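Local structure of MPT synthase subunit 2 (Burkholderia ambifaria, 7L32) at residues I12-D17 with H90-L95; V42-D47 with L98-M103; M57-Y62 with F131-T136. The protein probably catalyses, as the large subunit of molybdopterin synthase, the sulfur transfer that converts precursor Z into molybdopterin on the way to the molybdenum cofactor. All coordinates share one frame; numbering follows the deposited sequence.

Interaction 1. Residues I12-D17 with H90-L95; sequences IRIQTD and HRVGRL
Ile14 and Gln15 run parallel to His90 and Arg91 as neighbouring strands, joined by backbone bonds from His90 N to Arg13 O (2.9 Å), from Gln15 N to His90 O (3.0 Å) and from Val92 N to Gln15 O (3.0 Å). Ile14 and His90 project from one face of the sheet, Gln15 and Arg91 from the other. On the first face the branched methyl of Ile14 meets Val92, CG2 to CG1 at 3.8 Å, so two beta-branched residues, at home in extended backbone, touch by their methyls; Ile14 also packs on helix 65-80 and Val92 on His61. Arg91 works on the other face: its chain bends at chi3 (70°), which brings NE round toward the end of the opposite strand. The Arg91 guanidinium grips Thr16 O side-on, Arg91 NH2 at 3.0 Å nearly in line with the carbonyl and Arg91 NE at 3.2 Å from above the carbonyl plane. Leu95 CD2 lies 3.6 Å over the centre of one face of the Arg91 guanidinium, and a water joins Thr16 O to Val92 O. Arg13 makes a similar side-on grip on Gln15, with NE and NH2 both donating to OE1, while Gln15 NE2 donates to Asp17 O from above the carbonyl plane; Arg13 also pairs with Glu24. At Gly93 the positive phi (102°) is one that glycine accepts readily, and here the chain leaves the mixed sheet for the antiparallel sheet at strand 93-95. Strand 11-15, outermost within this chain, thus lies parallel to 85-91 in the mixed sheet, part of the alpha/beta hammerhead fold of MoaE proteins.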
# COMPACT_ATOMS: atom_id res chain seq x y z
N ILE A 12 4.46 14.34 -8.72
CA ILE A 12 5.30 13.33 -9.34
C ILE A 12 6.73 13.86 -9.37
O ILE A 12 6.95 14.99 -9.84
CB ILE A 12 4.82 12.99 -10.77
CG1 ILE A 12 3.63 12.03 -10.74
CG2 ILE A 12 5.96 12.44 -11.61
CD1 ILE A 12 2.29 12.68 -10.47
N ARG A 13 7.69 13.06 -8.91
CA ARG A 13 9.08 13.50 -8.82
C ARG A 13 10.04 12.37 -9.17
O ARG A 13 9.81 11.21 -8.81
CB ARG A 13 9.39 13.98 -7.38
CG ARG A 13 10.14 15.25 -7.25
CD ARG A 13 9.90 15.80 -5.85
NE ARG A 13 10.37 14.91 -4.79
CZ ARG A 13 9.62 14.53 -3.76
NH1 ARG A 13 8.37 14.94 -3.63
NH2 ARG A 13 10.16 13.76 -2.82
N ILE A 14 11.12 12.72 -9.85
CA ILE A 14 12.26 11.84 -10.08
C ILE A 14 13.47 12.49 -9.44
O ILE A 14 13.76 13.67 -9.70
CB ILE A 14 12.50 11.60 -11.59
CG1 ILE A 14 11.34 10.80 -12.19
CG2 ILE A 14 13.83 10.88 -11.81
CD1 ILE A 14 11.25 10.91 -13.70
N GLN A 15 14.21 11.73 -8.63
CA GLN A 15 15.31 12.31 -7.86
C GLN A 15 16.38 11.25 -7.61
O GLN A 15 16.12 10.05 -7.69
CB GLN A 15 14.82 12.86 -6.52
CG GLN A 15 14.27 11.77 -5.58
CD GLN A 15 13.56 12.33 -4.36
OE1 GLN A 15 12.76 13.26 -4.47
NE2 GLN A 15 13.87 11.79 -3.19
N THR A 16 17.58 11.71 -7.26
CA THR A 16 18.62 10.79 -6.84
C THR A 16 18.59 10.54 -5.33
O THR A 16 18.91 9.43 -4.89
CB THR A 16 20.02 11.30 -7.22
OG1 THR A 16 20.28 12.56 -6.59
CG2 THR A 16 20.17 11.43 -8.75
N ASP A 17 18.22 11.55 -4.55
CA ASP A 17 18.16 11.39 -3.10
C ASP A 17 17.14 10.32 -2.72
O ASP A 17 16.17 10.06 -3.45
CB ASP A 17 17.77 12.71 -2.42
CG ASP A 17 18.90 13.71 -2.39
OD1 ASP A 17 20.09 13.32 -2.49
OD2 ASP A 17 18.58 14.91 -2.23
N HIS A 90 10.22 8.51 -7.84
CA HIS A 90 11.06 7.46 -8.39
C HIS A 90 12.51 7.91 -8.33
O HIS A 90 12.82 9.07 -8.61
CB HIS A 90 10.65 7.13 -9.84
CG HIS A 90 11.03 5.74 -10.27
ND1 HIS A 90 12.34 5.30 -10.31
CD2 HIS A 90 10.28 4.72 -10.74
CE1 HIS A 90 12.38 4.06 -10.76
NE2 HIS A 90 11.14 3.68 -11.03
N ARG A 91 13.40 7.01 -7.92
CA ARG A 91 14.81 7.37 -7.84
C ARG A 91 15.53 6.95 -9.11
O ARG A 91 15.08 6.08 -9.86
CB ARG A 91 15.48 6.72 -6.63
CG ARG A 91 14.90 7.20 -5.31
CD ARG A 91 15.60 6.54 -4.14
NE ARG A 91 16.97 7.02 -3.99
CZ ARG A 91 17.91 6.37 -3.32
NH1 ARG A 91 17.68 5.19 -2.78
NH2 ARG A 91 19.12 6.92 -3.21
N VAL A 92 16.67 7.61 -9.35
CA VAL A 92 17.61 7.26 -10.42
C VAL A 92 19.02 7.32 -9.84
O VAL A 92 19.23 7.73 -8.70
CB VAL A 92 17.48 8.19 -11.65
CG1 VAL A 92 16.15 7.95 -12.36
CG2 VAL A 92 17.61 9.65 -11.24
N GLY A 93 19.99 6.88 -10.64
CA GLY A 93 21.36 6.82 -10.20
C GLY A 93 21.81 5.42 -9.84
O GLY A 93 21.22 4.41 -10.26
N ARG A 94 22.87 5.35 -9.05
CA ARG A 94 23.47 4.09 -8.65
C ARG A 94 22.78 3.61 -7.37
O ARG A 94 22.94 4.22 -6.31
CB ARG A 94 24.98 4.26 -8.45
CG ARG A 94 25.77 2.97 -8.33
CD ARG A 94 27.26 3.29 -8.26
NE ARG A 94 28.04 2.15 -7.78
CZ ARG A 94 28.25 1.90 -6.49
NH1 ARG A 94 27.73 2.66 -5.54
NH2 ARG A 94 29.01 0.86 -6.15
N LEU A 95 22.02 2.53 -7.48
CA LEU A 95 21.20 2.02 -6.38
C LEU A 95 21.72 0.66 -5.96
O LEU A 95 21.94 -0.22 -6.80
CB LEU A 95 19.74 1.93 -6.79
CG LEU A 95 19.11 3.24 -7.29
CD1 LEU A 95 17.80 2.95 -8.02
CD2 LEU A 95 18.88 4.23 -6.14
O HOH W 1 20.65 7.86 -6.38

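Interaction 2. Residues V42-D47 with L98-M103; sequences VGTVRD and LDQIVM
Val42, Gly43 and Thr44 pair antiparallel with Met103, Val102 and Gln100, joining strand 37-44, outermost in its sheet within the chain, to strand 100-108. Gly43 and Val102 form the hydrogen-bonded pair, with Gly43 N donating to Val102 O at 2.9 Å. Gly43 O in turn receives Ile101 N at 2.7 Å and, weakly, Val102 N at 3.3 Å. Two consecutive residues thus face a single one, the classic beta bulge, which shifts the register by one before Thr44 meets Gln100. Glycine suits this place because Val102 CG1 comes close to its CA and N, on the face to which a side chain would point. Beyond Thr44 and Gln100 backbone hydrogen bonds continue between the loops, Val45 N bonding to Asp99 O (2.8 Å) and Leu98 N to Val45 O (2.9 Å).

The extra residue also turns Ile101 toward strand 37-44. Ile101 CD1 reaches the backbone at Val45 N (3.5 Å), and Ile101 CG1 meets Val45 CG2 at 3.6 Å, the two side chains crossing at about a right angle. Val45 holds CG1 anti to its backbone N (chi1 180°), leaving CG2 beside that nitrogen for this contact. On the face of Val42, Thr44 and Gln100, Thr44 CG2 rests on Gln100 CA at 3.6 Å, and the extended Gln100 chain passes Val42 CG1 before its NE2 bonds to Asp18 and Phe19. Thr44 suits the place by using its methyl within the chain, while OG1 bonds to Gly36 O of the second subunit. Val42 pairs with a strand of that same subunit, continuing the sheet across the dimer interface.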
# COMPACT_ATOMS: atom_id res chain seq x y z
N VAL A 42 6.08 0.44 -2.02
CA VAL A 42 7.49 0.78 -2.09
C VAL A 42 8.24 -0.40 -2.68
O VAL A 42 8.21 -1.51 -2.13
CB VAL A 42 8.09 1.15 -0.72
CG1 VAL A 42 9.58 1.44 -0.85
CG2 VAL A 42 7.36 2.36 -0.14
N GLY A 43 8.96 -0.17 -3.78
CA GLY A 43 9.83 -1.17 -4.36
C GLY A 43 11.28 -0.88 -4.01
O GLY A 43 11.70 0.27 -3.98
N THR A 44 12.04 -1.95 -3.73
CA THR A 44 13.43 -1.86 -3.28
C THR A 44 14.29 -2.84 -4.07
O THR A 44 13.82 -3.93 -4.43
CB THR A 44 13.60 -2.18 -1.78
OG1 THR A 44 12.99 -3.44 -1.48
CG2 THR A 44 12.98 -1.09 -0.90
N VAL A 45 15.56 -2.46 -4.29
CA VAL A 45 16.49 -3.32 -5.02
C VAL A 45 16.60 -4.66 -4.33
O VAL A 45 17.03 -4.76 -3.17
CB VAL A 45 17.88 -2.65 -5.13
CG1 VAL A 45 18.84 -3.57 -5.89
CG2 VAL A 45 17.78 -1.28 -5.80
N ARG A 46 16.22 -5.73 -5.03
CA ARG A 46 16.22 -7.05 -4.43
C ARG A 46 17.65 -7.54 -4.24
O ARG A 46 18.52 -7.32 -5.09
CB ARG A 46 15.40 -8.02 -5.28
CG ARG A 46 14.75 -9.15 -4.49
CD ARG A 46 14.05 -10.14 -5.41
NE ARG A 46 13.57 -11.32 -4.71
CZ ARG A 46 13.14 -12.42 -5.31
NH1 ARG A 46 13.09 -12.51 -6.63
NH2 ARG A 46 12.78 -13.47 -4.57
N ASP A 47 17.90 -8.21 -3.12
CA ASP A 47 19.24 -8.68 -2.77
C ASP A 47 19.41 -10.10 -3.32
O ASP A 47 19.34 -11.10 -2.61
CB ASP A 47 19.43 -8.62 -1.26
CG ASP A 47 20.87 -8.86 -0.82
OD1 ASP A 47 21.80 -8.79 -1.65
OD2 ASP A 47 21.05 -9.12 0.39
N LEU A 98 18.85 -3.45 -1.39
CA LEU A 98 18.03 -3.01 -0.27
C LEU A 98 17.64 -1.54 -0.38
O LEU A 98 16.78 -1.09 0.37
CB LEU A 98 18.68 -3.26 1.11
CG LEU A 98 19.11 -4.71 1.38
CD1 LEU A 98 19.77 -4.85 2.75
CD2 LEU A 98 17.95 -5.67 1.21
N ASP A 99 18.22 -0.77 -1.32
CA ASP A 99 17.82 0.62 -1.50
C ASP A 99 16.39 0.71 -1.99
O ASP A 99 15.95 -0.08 -2.82
CB ASP A 99 18.71 1.31 -2.54
CG ASP A 99 20.08 1.69 -2.00
OD1 ASP A 99 20.34 1.57 -0.78
OD2 ASP A 99 20.91 2.08 -2.83
N GLN A 100 15.67 1.73 -1.51
CA GLN A 100 14.38 2.06 -2.09
C GLN A 100 14.55 2.55 -3.52
O GLN A 100 15.45 3.34 -3.82
CB GLN A 100 13.69 3.15 -1.26
CG GLN A 100 13.33 2.72 0.15
CD GLN A 100 12.63 3.81 0.96
OE1 GLN A 100 11.61 3.55 1.60
NE2 GLN A 100 13.19 5.02 0.95
N ILE A 101 13.66 2.10 -4.40
CA ILE A 101 13.63 2.53 -5.81
C ILE A 101 12.49 3.49 -6.08
O ILE A 101 12.67 4.54 -6.70
CB ILE A 101 13.51 1.31 -6.75
CG1 ILE A 101 14.66 0.33 -6.57
CG2 ILE A 101 13.43 1.74 -8.22
CD1 ILE A 101 14.38 -1.01 -7.23
N VAL A 102 11.29 3.13 -5.66
CA VAL A 102 10.10 3.83 -6.13
C VAL A 102 9.05 3.73 -5.03
O VAL A 102 8.98 2.72 -4.33
CB VAL A 102 9.60 3.23 -7.46
CG1 VAL A 102 9.36 1.73 -7.33
CG2 VAL A 102 8.35 3.93 -7.98
N MET A 103 8.28 4.79 -4.86
CA MET A 103 7.09 4.72 -4.04
C MET A 103 5.91 5.30 -4.81
O MET A 103 6.06 6.29 -5.54
CB MET A 103 7.26 5.46 -2.69
CG MET A 103 7.53 6.96 -2.76
SD MET A 103 6.88 7.69 -1.22
CE MET A 103 5.15 7.65 -1.61

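Interaction 3. Residues M57-Y62 with F131-T136; sequences MELEHY and FWKKET
Leu59 and the CB of His61 pack against Phe131, with Leu59 also touching the Lys133 chain, whereas Glu58 and Lys134 reach out toward the solvent side. In the close-packed part, His61 CB lies 3.7 Å from Phe131 CE1, and Leu59 CD2 is 4.1 Å from Phe131 CB. Leucine and phenylalanine suit the buried part of this face; Lys133 lays only its aliphatic chain there. The antiparallel ladder rests on Leu59 with Lys133 and on the hydrogen-bonded pair Glu60 and Trp132, with Trp132 N to Glu60 O at 2.8 Å and Glu60 N to Trp132 O at 2.9 Å. The Trp132 indole turns its edge to Glu60 O, which lies in the ring plane; Tyr62 CB is 3.8 Å from Trp132 CZ3, and the indole also packs on Trp143. Toward the far end, Glu58 and Lys134 lie side by side and close a salt bridge, Lys134 NZ approaching Glu58 OE2 from above the carboxylate plane at 3.0 Å; Lys134 is shared with Glu141. A water there links Glu58 N, Lys133 NZ and Lys134 O. Strands 57-61 and 131-136 are the middle pair of a four-stranded antiparallel sheet, flanked by strands 93-95 and 141-145, with helix 65-80 against His61 and Phe131.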
# COMPACT_ATOMS: atom_id res chain seq x y z
N MET A 57 22.71 -1.57 -9.39
CA MET A 57 21.78 -1.13 -10.42
C MET A 57 22.00 0.36 -10.69
O MET A 57 21.92 1.18 -9.77
CB MET A 57 20.34 -1.40 -9.99
CG MET A 57 19.27 -0.88 -10.96
SD MET A 57 17.56 -0.98 -10.35
CE MET A 57 17.65 -2.34 -9.19
N GLU A 58 22.29 0.69 -11.95
CA GLU A 58 22.40 2.08 -12.39
C GLU A 58 21.19 2.35 -13.28
O GLU A 58 21.08 1.80 -14.37
CB GLU A 58 23.70 2.33 -13.15
CG GLU A 58 24.94 2.35 -12.27
CD GLU A 58 26.00 3.29 -12.79
OE1 GLU A 58 25.63 4.32 -13.40
OE2 GLU A 58 27.20 2.99 -12.62
N LEU A 59 20.29 3.22 -12.79
CA LEU A 59 19.05 3.60 -13.46
C LEU A 59 19.15 5.03 -13.96
O LEU A 59 19.63 5.91 -13.23
CB LEU A 59 17.84 3.53 -12.51
CG LEU A 59 16.91 2.33 -12.52
CD1 LEU A 59 15.67 2.62 -11.64
CD2 LEU A 59 16.52 1.99 -13.95
N GLU A 60 18.65 5.28 -15.17
CA GLU A 60 18.56 6.62 -15.72
C GLU A 60 17.20 6.82 -16.36
O GLU A 60 16.62 5.88 -16.91
CB GLU A 60 19.69 6.89 -16.74
CG GLU A 60 21.08 7.11 -16.14
CD GLU A 60 21.07 7.94 -14.86
OE1 GLU A 60 20.33 8.96 -14.78
OE2 GLU A 60 21.81 7.57 -13.91
N HIS A 61 16.71 8.05 -16.29
CA HIS A 61 15.46 8.44 -16.90
C HIS A 61 15.76 9.34 -18.10
O HIS A 61 16.92 9.65 -18.38
CB HIS A 61 14.56 9.16 -15.89
CG HIS A 61 15.07 10.51 -15.48
ND1 HIS A 61 16.33 10.69 -14.95
CD2 HIS A 61 14.51 11.74 -15.54
CE1 HIS A 61 16.52 11.98 -14.69
NE2 HIS A 61 15.43 12.63 -15.04
N TYR A 62 14.70 9.74 -18.81
CA TYR A 62 14.79 10.72 -19.90
C TYR A 62 14.26 12.04 -19.35
O TYR A 62 13.03 12.19 -19.19
CB TYR A 62 13.97 10.25 -21.10
CG TYR A 62 14.15 11.01 -22.43
CD1 TYR A 62 14.48 12.36 -22.45
CD2 TYR A 62 13.96 10.37 -23.65
CE1 TYR A 62 14.62 13.05 -23.67
CE2 TYR A 62 14.10 11.04 -24.86
CZ TYR A 62 14.43 12.39 -24.86
OH TYR A 62 14.57 13.06 -26.06
N PHE A 131 12.64 4.30 -18.56
CA PHE A 131 13.84 4.18 -17.73
C PHE A 131 14.79 3.22 -18.43
O PHE A 131 14.35 2.35 -19.18
CB PHE A 131 13.54 3.62 -16.33
CG PHE A 131 12.85 4.60 -15.42
CD1 PHE A 131 13.58 5.54 -14.72
CD2 PHE A 131 11.47 4.57 -15.28
CE1 PHE A 131 12.95 6.45 -13.87
CE2 PHE A 131 10.83 5.47 -14.46
CZ PHE A 131 11.57 6.41 -13.74
N TRP A 132 16.08 3.37 -18.13
CA TRP A 132 17.14 2.54 -18.71
C TRP A 132 18.07 2.06 -17.61
O TRP A 132 18.37 2.81 -16.68
CB TRP A 132 17.95 3.30 -19.78
CG TRP A 132 17.17 3.57 -21.04
CD1 TRP A 132 17.22 2.85 -22.20
CD2 TRP A 132 16.20 4.60 -21.25
NE1 TRP A 132 16.37 3.39 -23.13
CE2 TRP A 132 15.72 4.46 -22.58
CE3 TRP A 132 15.69 5.65 -20.47
CZ2 TRP A 132 14.76 5.32 -23.13
CZ3 TRP A 132 14.72 6.50 -21.02
CH2 TRP A 132 14.28 6.33 -22.34
N LYS A 133 18.56 0.83 -17.75
CA LYS A 133 19.51 0.21 -16.83
C LYS A 133 20.84 0.03 -17.54
O LYS A 133 20.89 -0.37 -18.70
CB LYS A 133 19.01 -1.16 -16.36
CG LYS A 133 18.60 -1.24 -14.91
CD LYS A 133 18.13 -2.65 -14.56
CE LYS A 133 19.20 -3.69 -14.86
NZ LYS A 133 20.28 -3.76 -13.82
N LYS A 134 21.92 0.35 -16.83
CA LYS A 134 23.25 0.15 -17.40
C LYS A 134 23.65 -1.31 -17.27
O LYS A 134 23.49 -1.91 -16.21
CB LYS A 134 24.28 1.04 -16.69
CG LYS A 134 25.62 1.12 -17.43
CD LYS A 134 26.69 1.82 -16.61
CE LYS A 134 27.20 0.90 -15.50
NZ LYS A 134 28.46 1.41 -14.88
N GLU A 135 24.15 -1.89 -18.36
CA GLU A 135 24.63 -3.27 -18.36
C GLU A 135 25.92 -3.37 -19.15
O GLU A 135 26.08 -2.71 -20.18
CB GLU A 135 23.58 -4.24 -18.92
CG GLU A 135 22.42 -4.47 -17.97
CD GLU A 135 21.31 -5.33 -18.56
OE1 GLU A 135 21.44 -5.75 -19.73
OE2 GLU A 135 20.32 -5.57 -17.85
N THR A 136 26.84 -4.20 -18.67
CA THR A 136 28.12 -4.41 -19.33
C THR A 136 28.00 -5.65 -20.22
O THR A 136 27.97 -6.78 -19.72
CB THR A 136 29.25 -4.56 -18.31
OG1 THR A 136 29.14 -3.53 -17.32
CG2 THR A 136 30.60 -4.43 -19.01
O HOH W 2 22.29 -1.62 -13.98

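Along the chain the segments come as 12-17, 42-47, 57-62, 90-95, 98-103 and 131-136, so the first halves of all three contacts precede their partners and the connections cross. Interactions 1 and 2 have centres about 11 Å apart and share the mixed sheet, in which strands 85-91 and 100-108 are neighbours. Interaction 3 belongs to the antiparallel sheet, its centre about 11 Å from that of interaction 1 and about 15 Å from that of interaction 2. Segment 90-95 passes from strand 85-91 to strand 93-95 beside 57-61, the His90 ring stacks on Phe131, and Met57 CE touches Val45 and Ile101. The two sheets are thereby held together as one body, which interaction 2 continues into the second subunit.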